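Local coordinates for protein ERPC (Borrelia burgdorferi, PDB 4BXM) that is an outer surface lipoprotein of the Lyme disease spirochaete that acquires the host complement regulator factor H, probably shielding the bacterium from complement attack, at residues I147-E150 with D151-N155. Sequence-based numbering, arbitrary orientation.
Sequences ILLE and DLKKN
Asp151 turns its carboxylate back over Leu148, the residue that ends strand 142-148, and OD2 comes to rest 3.5 Å from Leu148 CB. The two side chains pass at a slant, with Leu148 CD2 lying against the same carboxylate oxygen. Asp151 CG sits beside its own backbone N (chi1 -74°), which swings the acid toward the start of the helix. There a water closes the link: it accepts from Leu148 N at 2.7 Å and donates to Asp151 OD2, so the acid at the third position after the N-cap is tied to the N-cap amide through one solvent molecule. Its negative charge, near the N-terminal end of the helix, would probably be favoured by the partial positive charge there.

On the buried side Ile147 and Leu152 meet at about a right angle, Ile147 CG2 touching Leu152 CD1 at 3.6 Å. The CG2 branch, anti to the backbone N of Ile147, is the one turned to Leu152. This is a strand-to-helix junction: the antiparallel sheet hands over directly to the C-terminal helix 149-156, where Met86 of helix 79-88 touches both side chains and Ile128 of strand 125-134 packs on Leu152.

The first turn opens with a weak bond from Leu152 N to Leu148 O and tightens with a nearly straight one from Lys153 N to Leu149 O (3.0 Å, 169°). Outside, the aliphatic part of Lys153 runs across Leu149 CD1 and Glu150, its CD 3.7 Å from Glu150 OE2. Their charged ends stay 5.1 Å apart, OE2 to NZ, giving at most a loose attraction. One turn on, Asn155 ND2 donates to Asp151 O at 2.8 Å, the oxygen lying 25° out of the amide plane of Asn155.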
loop_
_atom_site.group_PDB
_atom_site.type_symbol
_atom_site.label_atom_id
_atom_site.label_comp_id
_atom_site.label_asym_id
_atom_site.label_seq_id
_atom_site.Cartn_x
_atom_site.Cartn_y
_atom_site.Cartn_z
ATOM N N ILE A 147 -4.616 -2.404 6.087
ATOM C CA ILE A 147 -4.062 -1.307 6.881
ATOM C C ILE A 147 -5.149 -0.813 7.807
ATOM O O ILE A 147 -6.261 -0.540 7.379
ATOM C CB ILE A 147 -3.657 -0.067 6.018
ATOM C CG1 ILE A 147 -2.484 -0.407 5.128
ATOM C CG2 ILE A 147 -3.307 1.074 6.944
ATOM C CD1 ILE A 147 -2.271 0.456 3.897
ATOM N N LEU A 148 -4.809 -0.549 9.052
ATOM C CA LEU A 148 -5.825 -0.063 9.973
ATOM C C LEU A 148 -6.532 1.215 9.531
ATOM O O LEU A 148 -5.957 2.230 9.204
ATOM C CB LEU A 148 -5.212 0.105 11.386
ATOM C CG LEU A 148 -6.163 0.208 12.570
ATOM C CD1 LEU A 148 -7.009 -1.067 12.721
ATOM C CD2 LEU A 148 -5.321 0.440 13.824
ATOM N N LEU A 149 -7.832 1.176 9.535
ATOM C CA LEU A 149 -8.610 2.263 9.002
ATOM C C LEU A 149 -8.417 3.559 9.767
ATOM O O LEU A 149 -8.389 4.655 9.163
ATOM C CB LEU A 149 -10.091 1.869 8.978
ATOM C CG LEU A 149 -11.019 3.042 8.647
ATOM C CD1 LEU A 149 -10.765 3.617 7.269
ATOM C CD2 LEU A 149 -12.433 2.540 8.768
ATOM N N GLU A 150 -8.253 3.445 11.097
ATOM C CA GLU A 150 -8.093 4.643 11.932
ATOM C C GLU A 150 -6.792 5.306 11.725
ATOM O O GLU A 150 -6.755 6.498 11.717
ATOM C CB GLU A 150 -8.273 4.312 13.419
ATOM C CG GLU A 150 -9.754 4.490 13.784
ATOM C CD GLU A 150 -10.230 5.926 13.516
ATOM O OE1 GLU A 150 -9.512 6.854 13.973
ATOM O OE2 GLU A 150 -11.278 6.127 12.839
ATOM N N ASP A 151 -5.741 4.519 11.537
ATOM C CA ASP A 151 -4.402 5.036 11.169
ATOM C C ASP A 151 -4.410 5.928 9.937
ATOM O O ASP A 151 -3.731 6.949 9.936
ATOM C CB ASP A 151 -3.416 3.914 10.903
ATOM C CG ASP A 151 -2.951 3.230 12.154
ATOM O OD1 ASP A 151 -3.116 3.878 13.220
ATOM O OD2 ASP A 151 -2.420 2.060 12.047
ATOM N N LEU A 152 -5.170 5.520 8.900
ATOM C CA LEU A 152 -5.287 6.268 7.651
ATOM C C LEU A 152 -6.123 7.521 7.832
ATOM O O LEU A 152 -5.737 8.601 7.388
ATOM C CB LEU A 152 -5.886 5.361 6.539
ATOM C CG LEU A 152 -4.967 4.248 6.017
ATOM C CD1 LEU A 152 -5.721 3.157 5.255
ATOM C CD2 LEU A 152 -3.884 4.857 5.121
ATOM N N LYS A 153 -7.283 7.384 8.463
ATOM C CA LYS A 153 -8.187 8.511 8.709
ATOM C C LYS A 153 -7.508 9.646 9.495
ATOM O O LYS A 153 -7.697 10.807 9.168
ATOM C CB LYS A 153 -9.430 8.098 9.505
ATOM C CG LYS A 153 -10.475 7.338 8.716
ATOM C CD LYS A 153 -11.833 7.378 9.447
ATOM C CE LYS A 153 -12.960 7.977 8.603
ATOM N NZ LYS A 153 -14.366 7.737 9.134
ATOM N N LYS A 154 -6.753 9.307 10.522
ATOM C CA LYS A 154 -6.082 10.322 11.271
ATOM C C LYS A 154 -4.987 11.067 10.511
ATOM O O LYS A 154 -4.737 12.179 10.799
ATOM C CB LYS A 154 -5.600 9.808 12.621
ATOM C CG LYS A 154 -4.444 8.849 12.658
ATOM C CD LYS A 154 -4.034 8.685 14.122
ATOM C CE LYS A 154 -3.072 7.516 14.363
ATOM N NZ LYS A 154 -1.648 7.988 14.288
ATOM N N ASN A 155 -4.373 10.473 9.510
ATOM C CA ASN A 155 -3.281 11.109 8.788
ATOM C C ASN A 155 -3.727 11.758 7.534
ATOM O O ASN A 155 -3.083 12.673 7.039
ATOM C CB ASN A 155 -2.251 10.072 8.454
ATOM C CG ASN A 155 -1.416 9.736 9.625
ATOM O OD1 ASN A 155 -0.665 10.615 10.076
ATOM N ND2 ASN A 155 -1.448 8.477 10.096
HETATM O O HOH W 1 -2.299 -0.327 10.036
#